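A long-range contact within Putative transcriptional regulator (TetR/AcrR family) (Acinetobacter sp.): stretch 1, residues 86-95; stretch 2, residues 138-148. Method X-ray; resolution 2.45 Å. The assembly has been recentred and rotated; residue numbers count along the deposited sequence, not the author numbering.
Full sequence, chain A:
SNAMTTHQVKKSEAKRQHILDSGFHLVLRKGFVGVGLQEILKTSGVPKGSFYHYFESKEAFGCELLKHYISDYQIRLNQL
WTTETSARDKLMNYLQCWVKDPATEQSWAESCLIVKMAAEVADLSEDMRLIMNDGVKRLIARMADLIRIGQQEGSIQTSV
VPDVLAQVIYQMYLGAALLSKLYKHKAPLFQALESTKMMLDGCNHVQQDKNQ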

# COMPACT_ATOMS: atom_id res chain seq x y z
N SER A 86 15.78 2.38 25.37
CA SER A 86 16.52 2.45 24.12
C SER A 86 15.80 3.18 22.98
O SER A 86 14.58 3.23 22.96
N ALA A 87 16.58 3.70 22.03
CA ALA A 87 16.05 4.12 20.75
C ALA A 87 15.49 2.87 20.07
O ALA A 87 14.39 2.89 19.52
N ARG A 88 16.25 1.78 20.13
CA ARG A 88 15.86 0.55 19.48
C ARG A 88 14.52 0.01 19.96
O ARG A 88 13.63 -0.32 19.14
N ASP A 89 14.37 -0.07 21.27
CA ASP A 89 13.15 -0.56 21.85
C ASP A 89 12.05 0.43 21.60
O ASP A 89 10.91 0.03 21.46
N LYS A 90 12.36 1.71 21.53
CA LYS A 90 11.27 2.65 21.25
C LYS A 90 10.69 2.40 19.86
O LYS A 90 9.47 2.55 19.63
N LEU A 91 11.58 2.02 18.94
CA LEU A 91 11.27 1.83 17.53
C LEU A 91 10.56 0.48 17.35
O LEU A 91 9.66 0.35 16.53
N MSE A 92 10.95 -0.51 18.13
CA MSE A 92 10.29 -1.83 18.05
C MSE A 92 8.93 -1.73 18.69
O MSE A 92 7.99 -2.32 18.24
N ASN A 93 8.82 -0.91 19.70
CA ASN A 93 7.52 -0.62 20.28
C ASN A 93 6.48 -0.09 19.30
O ASN A 93 5.42 -0.68 19.13
N TYR A 94 6.78 1.08 18.73
CA TYR A 94 5.99 1.69 17.68
C TYR A 94 5.56 0.70 16.60
O TYR A 94 4.39 0.59 16.29
N LEU A 95 6.51 -0.00 16.05
CA LEU A 95 6.24 -0.94 15.00
C LEU A 95 5.32 -2.06 15.48
O LEU A 95 4.45 -2.56 14.73
N ARG A 138 7.06 13.72 7.73
CA ARG A 138 7.46 13.94 9.10
C ARG A 138 7.69 12.66 9.92
O ARG A 138 8.64 12.58 10.71
N LEU A 139 6.81 11.67 9.73
CA LEU A 139 6.94 10.40 10.39
C LEU A 139 8.21 9.72 9.98
O LEU A 139 8.99 9.30 10.81
N ILE A 140 8.54 9.69 8.72
CA ILE A 140 9.79 9.02 8.33
C ILE A 140 10.98 9.73 9.02
O ILE A 140 11.93 9.10 9.44
N ALA A 141 10.89 11.03 9.16
CA ALA A 141 11.96 11.84 9.71
C ALA A 141 12.09 11.65 11.24
O ALA A 141 13.18 11.57 11.74
N ARG A 142 10.98 11.55 11.96
CA ARG A 142 11.02 11.09 13.37
C ARG A 142 11.66 9.69 13.46
O ARG A 142 12.51 9.48 14.27
N MSE A 143 11.25 8.72 12.65
CA MSE A 143 11.95 7.43 12.68
C MSE A 143 13.45 7.63 12.45
O MSE A 143 14.27 6.94 13.04
N ALA A 144 13.77 8.55 11.56
CA ALA A 144 15.15 8.83 11.20
C ALA A 144 15.89 9.33 12.43
O ALA A 144 16.93 8.81 12.74
N ASP A 145 15.33 10.34 13.10
CA ASP A 145 15.90 10.95 14.31
C ASP A 145 16.18 9.82 15.33
O ASP A 145 17.28 9.73 15.90
N LEU A 146 15.21 8.92 15.47
CA LEU A 146 15.28 7.83 16.44
C LEU A 146 16.31 6.77 16.00
O LEU A 146 17.08 6.28 16.79
N ILE A 147 16.41 6.46 14.72
CA ILE A 147 17.46 5.51 14.33
C ILE A 147 18.84 6.10 14.64
O ILE A 147 19.82 5.38 14.93
N ARG A 148 18.96 7.44 14.54
CA ARG A 148 20.28 8.05 14.67
C ARG A 148 20.65 8.05 16.17
O ARG A 148 21.71 7.56 16.53

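Two helices, 87-95 and 138-148, pack at 147° between their N-to-C directions, with their axes 9.2 Å apart at closest approach. No hydrogen bond crosses between them; the contact is essentially apolar.

Along stretch 2, Arg 138 stays out of reach. Leu 139 points toward the other helix with chi1 t and chi2 p. Its CD2 lies 3.3 Å from OH of Tyr 94, and its CD1 lies 4.3 Å from Tyr 94 CZ. The Tyr 94 side chain (chi1 t) also points in, and its hydroxyl is hydrogen-bonded elsewhere in the structure.

Met 143, a selenomethionine with chi1 m and chi2 t, points toward stretch 1. Its CE is 4.1 Å from Tyr 94 CE2. Its SE sits 5.5 Å from the centroid of the Tyr 94 ring, in an oblique approach.

Leu 146 (t, p) has the largest covered area. Its CD1 meets Ala 87 CB at 4.2 Å and Lys 90 CD at 4.0 Å, while its CD2 lies 4.3 Å from Leu 91 CB. Lys 90 (m, t) and Leu 91 (t, p) both point toward stretch 2. The helices come close here: the CA atoms of Ala 87 and Leu 146 are 5.7 Å apart, and Ala 87 CB, which points toward stretch 2, is 3.4 Å from Leu 146 O.

Ile 147 (m, t) points sideways, yet its CG1 reaches Leu 91 CD2 at 3.7 Å. Arg 148 points away.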

# COMPACT_ATOMS: atom_id res chain seq x y z
CB SER A 86 16.75 1.03 23.60
OG SER A 86 18.04 0.62 23.85
CB ALA A 87 17.16 4.81 19.87
CB ARG A 88 16.91 -0.49 19.70
CG ARG A 88 16.43 -1.85 19.30
CD ARG A 88 17.61 -2.74 19.09
NE ARG A 88 17.20 -4.02 18.57
CZ ARG A 88 17.96 -4.76 17.77
NH1 ARG A 88 19.16 -4.35 17.40
NH2 ARG A 88 17.49 -5.93 17.32
CB ASP A 89 13.32 -0.90 23.38
CG ASP A 89 14.23 -2.12 23.61
OD1 ASP A 89 14.83 -2.66 22.63
OD2 ASP A 89 14.38 -2.55 24.77
CB LYS A 90 11.77 4.08 21.34
CG LYS A 90 11.71 4.71 22.75
CD LYS A 90 12.25 6.11 22.72
CE LYS A 90 12.99 6.50 24.03
NZ LYS A 90 14.02 7.54 23.76
CB LEU A 91 12.55 1.89 16.68
CG LEU A 91 12.33 1.70 15.18
CD1 LEU A 91 11.22 2.53 14.68
CD2 LEU A 91 13.54 2.04 14.44
CB MSE A 92 11.12 -2.93 18.69
CG MSE A 92 12.39 -3.28 17.93
SE MSE A 92 12.12 -3.73 16.07
CE MSE A 92 10.77 -5.13 16.26
CB ASN A 93 7.73 0.45 21.32
CG ASN A 93 7.43 -0.00 22.62
OD1 ASN A 93 8.32 -0.39 23.39
ND2 ASN A 93 6.14 0.07 22.96
CB TYR A 94 6.79 2.79 16.98
CG TYR A 94 6.16 3.29 15.72
CD1 TYR A 94 4.99 4.02 15.75
CD2 TYR A 94 6.73 3.02 14.47
CE1 TYR A 94 4.42 4.47 14.59
CE2 TYR A 94 6.16 3.47 13.30
CZ TYR A 94 4.99 4.21 13.37
OH TYR A 94 4.40 4.67 12.21
CB LEU A 95 7.57 -1.56 14.50
CG LEU A 95 8.56 -0.57 13.89
CD1 LEU A 95 9.88 -1.29 13.37
CD2 LEU A 95 7.91 0.29 12.78
CB ARG A 138 6.46 14.83 9.80
CG ARG A 138 6.76 16.30 9.62
CD ARG A 138 5.99 17.06 10.67
NE ARG A 138 4.56 17.18 10.40
CZ ARG A 138 3.63 17.31 11.36
NH1 ARG A 138 2.34 17.45 11.02
NH2 ARG A 138 3.95 17.28 12.67
CB LEU A 139 5.72 9.56 10.12
CG LEU A 139 5.76 8.18 10.74
CD1 LEU A 139 5.84 8.26 12.25
CD2 LEU A 139 4.58 7.36 10.27
CB ILE A 140 9.93 8.98 6.79
CG1 ILE A 140 8.84 8.04 6.20
CG2 ILE A 140 11.30 8.54 6.38
CD1 ILE A 140 8.79 8.03 4.61
CB ALA A 141 11.76 13.36 9.33
CB ARG A 142 9.63 11.01 14.00
CG ARG A 142 8.87 12.30 14.16
CD ARG A 142 9.41 13.11 15.27
NE ARG A 142 9.05 12.66 16.63
CZ ARG A 142 7.84 12.78 17.19
NH1 ARG A 142 7.66 12.37 18.44
NH2 ARG A 142 6.82 13.30 16.51
CB MSE A 143 11.41 6.42 11.68
CG MSE A 143 9.99 5.95 11.99
SE MSE A 143 9.27 4.79 10.60
CE MSE A 143 7.78 5.86 10.32
CB ALA A 144 15.23 9.86 10.05
CB ASP A 145 14.93 11.99 14.92
CG ASP A 145 14.73 13.25 14.00
OD1 ASP A 145 15.66 13.53 13.18
OD2 ASP A 145 13.68 13.96 14.09
CB LEU A 146 13.85 7.30 16.61
CG LEU A 146 13.48 6.44 17.78
CD1 LEU A 146 13.74 7.15 19.15
CD2 LEU A 146 12.07 6.01 17.61
CB ILE A 147 17.30 5.05 12.89
CG1 ILE A 147 16.02 4.21 12.75
CG2 ILE A 147 18.49 4.21 12.43
CD1 ILE A 147 15.50 4.07 11.32
CB ARG A 148 20.37 9.41 13.99
CG ARG A 148 20.93 10.51 14.85
CD ARG A 148 21.95 11.33 14.18
NE ARG A 148 21.35 12.37 13.35
CZ ARG A 148 21.97 13.52 13.04
NH1 ARG A 148 23.18 13.79 13.50
NH2 ARG A 148 21.37 14.41 12.25